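Local coordinates for protein flavin-dependent thymidylate synthase (Thermus thermophilus, PDB 6J61) that probably catalyses the reductive methylation of dUMP to dTMP, using methylenetetrahydrofolate as methyl donor and NADPH with bound FAD as reductant, at residues K67-A72 against Y165-W170. Sequence-based numbering, arbitrary orientation.
Sequences KFHVKA and YTEFYW
Six backbone hydrogen bonds tie strand 67-72 to strand 165-170 as antiparallel neighbours in the sheet; F68, V70 and A72 form hydrogen-bonded pairs with W170, F168 and T166. The straightest of these bonds runs from V70 N to F168 O (2.8 Å), whereas T166 N reaches A72 O from above the carbonyl plane, along a markedly bent N-H...O line (132°). On the face carrying H69, K71, E167 and Y169, the imidazole, with CG anti to the backbone N (chi1 179°), leans diagonally so that H69 NE2 donates to E167 OE2 at 2.9 Å. The bond lies in the ring plane but meets the carboxylate 41° out of its own. Y169 CE1 sits over one face of the H69 ring, 3.9 Å from H69 CG. H69 ND1 is hydrogen-bonded to the R16 guanidinium on strand 13-21, and E167 OE1 to the Y35 hydroxyl of a second subunit. A leucine at H69 would probably lose both the bond to E167 and that to R16, leaving the buried carboxylate without its imidazole donor. On the opposite face, V70 CB lies over the F168 ring, a CH-pi contact with CZ at 3.7 Å; W80, a predicted dUMP-site residue, packs edge-to-face with F168 and W170. With NE2 donating to a carboxylate and ND1 facing an arginine, H69 is probably neutral, its ring orientation fixed from both nitrogens.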
loop_
_atom_site.group_PDB
_atom_site.type_symbol
_atom_site.label_atom_id
_atom_site.label_comp_id
_atom_site.label_asym_id
_atom_site.label_seq_id
_atom_site.Cartn_x
_atom_site.Cartn_y
_atom_site.Cartn_z
ATOM N N LYS A 67 7.133 5.100 15.845
ATOM C CA LYS A 67 7.981 3.932 15.655
ATOM C C LYS A 67 8.158 3.260 17.012
ATOM O O LYS A 67 8.671 3.867 17.945
ATOM C CB LYS A 67 9.328 4.362 15.065
ATOM C CG LYS A 67 10.276 3.213 14.768
ATOM C CD LYS A 67 11.329 3.572 13.712
ATOM C CE LYS A 67 12.254 4.712 14.152
ATOM N NZ LYS A 67 13.360 4.945 13.171
ATOM N N PHE A 68 7.719 2.011 17.126
ATOM C CA PHE A 68 7.825 1.294 18.392
ATOM C C PHE A 68 8.741 0.072 18.375
ATOM O O PHE A 68 9.054 -0.485 17.321
ATOM C CB PHE A 68 6.442 0.821 18.871
ATOM C CG PHE A 68 5.423 1.924 19.020
ATOM C CD1 PHE A 68 4.724 2.400 17.916
ATOM C CD2 PHE A 68 5.134 2.457 20.274
ATOM C CE1 PHE A 68 3.752 3.386 18.058
ATOM C CE2 PHE A 68 4.157 3.447 20.419
ATOM C CZ PHE A 68 3.467 3.908 19.307
ATOM N N HIS A 69 9.148 -0.329 19.575
ATOM C CA HIS A 69 9.980 -1.501 19.809
ATOM C C HIS A 69 9.006 -2.376 20.596
ATOM O O HIS A 69 8.646 -2.056 21.734
ATOM C CB HIS A 69 11.195 -1.120 20.664
ATOM C CG HIS A 69 12.103 -2.268 20.994
ATOM N ND1 HIS A 69 13.238 -2.120 21.761
ATOM C CD2 HIS A 69 12.041 -3.582 20.669
ATOM C CE1 HIS A 69 13.836 -3.289 21.893
ATOM N NE2 HIS A 69 13.130 -4.194 21.239
ATOM N N VAL A 70 8.547 -3.458 19.979
ATOM C CA VAL A 70 7.575 -4.333 20.620
ATOM C C VAL A 70 8.089 -5.750 20.828
ATOM O O VAL A 70 8.721 -6.338 19.949
ATOM C CB VAL A 70 6.270 -4.423 19.774
ATOM C CG1 VAL A 70 5.166 -5.155 20.558
ATOM C CG2 VAL A 70 5.826 -3.029 19.351
ATOM N N LYS A 71 7.798 -6.297 22.000
ATOM C CA LYS A 71 8.186 -7.659 22.351
ATOM C C LYS A 71 6.858 -8.359 22.631
ATOM O O LYS A 71 6.089 -7.921 23.491
ATOM C CB LYS A 71 9.067 -7.641 23.609
ATOM C CG LYS A 71 9.596 -8.999 24.032
ATOM C CD LYS A 71 10.507 -8.898 25.242
ATOM C CE LYS A 71 11.035 -10.279 25.613
ATOM N NZ LYS A 71 11.771 -10.295 26.907
ATOM N N ALA A 72 6.581 -9.432 21.901
ATOM C CA ALA A 72 5.323 -10.135 22.082
ATOM C C ALA A 72 5.343 -11.565 21.598
ATOM O O ALA A 72 6.223 -11.971 20.851
ATOM C CB ALA A 72 4.209 -9.380 21.362
ATOM N N TYR A 165 8.160 -15.696 22.638
ATOM C CA TYR A 165 8.187 -14.252 22.489
ATOM C C TYR A 165 9.044 -13.885 21.291
ATOM O O TYR A 165 9.879 -14.677 20.853
ATOM C CB TYR A 165 8.756 -13.598 23.743
ATOM C CG TYR A 165 7.701 -13.188 24.737
ATOM C CD1 TYR A 165 7.028 -11.972 24.601
ATOM C CD2 TYR A 165 7.347 -14.030 25.803
ATOM C CE1 TYR A 165 6.028 -11.603 25.492
ATOM C CE2 TYR A 165 6.346 -13.673 26.702
ATOM C CZ TYR A 165 5.688 -12.455 26.538
ATOM O OH TYR A 165 4.679 -12.100 27.400
ATOM N N THR A 166 8.835 -12.685 20.760
ATOM C CA THR A 166 9.599 -12.196 19.619
ATOM C C THR A 166 9.615 -10.673 19.672
ATOM O O THR A 166 8.739 -10.064 20.280
ATOM C CB THR A 166 8.980 -12.670 18.282
ATOM O OG1 THR A 166 9.722 -12.120 17.187
ATOM C CG2 THR A 166 7.525 -12.228 18.177
ATOM N N GLU A 167 10.615 -10.052 19.058
ATOM C CA GLU A 167 10.694 -8.597 19.080
ATOM C C GLU A 167 10.741 -8.024 17.691
ATOM O O GLU A 167 11.209 -8.679 16.758
ATOM C CB GLU A 167 11.945 -8.109 19.803
ATOM C CG GLU A 167 12.151 -8.647 21.180
ATOM C CD GLU A 167 13.357 -8.014 21.844
ATOM O OE1 GLU A 167 13.817 -8.570 22.857
ATOM O OE2 GLU A 167 13.842 -6.962 21.359
ATOM N N PHE A 168 10.283 -6.780 17.574
ATOM C CA PHE A 168 10.288 -6.075 16.306
ATOM C C PHE A 168 10.084 -4.569 16.448
ATOM O O PHE A 168 9.689 -4.065 17.498
ATOM C CB PHE A 168 9.204 -6.640 15.383
ATOM C CG PHE A 168 7.807 -6.585 15.962
ATOM C CD1 PHE A 168 7.312 -7.647 16.714
ATOM C CD2 PHE A 168 6.970 -5.498 15.701
ATOM C CE1 PHE A 168 5.994 -7.640 17.195
ATOM C CE2 PHE A 168 5.652 -5.478 16.178
ATOM C CZ PHE A 168 5.160 -6.557 16.926
ATOM N N TYR A 169 10.385 -3.863 15.367
ATOM C CA TYR A 169 10.201 -2.423 15.288
ATOM C C TYR A 169 8.947 -2.228 14.447
ATOM O O TYR A 169 8.825 -2.807 13.370
ATOM C CB TYR A 169 11.401 -1.768 14.595
ATOM C CG TYR A 169 12.445 -1.246 15.552
ATOM C CD1 TYR A 169 12.817 -1.987 16.676
ATOM C CD2 TYR A 169 13.059 -0.007 15.337
ATOM C CE1 TYR A 169 13.769 -1.507 17.565
ATOM C CE2 TYR A 169 14.022 0.484 16.220
ATOM C CZ TYR A 169 14.372 -0.271 17.334
ATOM O OH TYR A 169 15.325 0.195 18.223
ATOM N N TRP A 170 8.016 -1.428 14.943
ATOM C CA TRP A 170 6.775 -1.166 14.235
ATOM C C TRP A 170 6.711 0.331 13.938
ATOM O O TRP A 170 6.700 1.164 14.848
ATOM C CB TRP A 170 5.597 -1.629 15.108
ATOM C CG TRP A 170 4.224 -1.484 14.500
ATOM C CD1 TRP A 170 3.311 -0.487 14.741
ATOM C CD2 TRP A 170 3.618 -2.354 13.542
ATOM N NE1 TRP A 170 2.175 -0.688 13.987
ATOM C CE2 TRP A 170 2.337 -1.825 13.242
ATOM C CE3 TRP A 170 4.029 -3.532 12.904
ATOM C CZ2 TRP A 170 1.472 -2.432 12.333
ATOM C CZ3 TRP A 170 3.159 -4.142 11.993
ATOM C CH2 TRP A 170 1.898 -3.588 11.718
#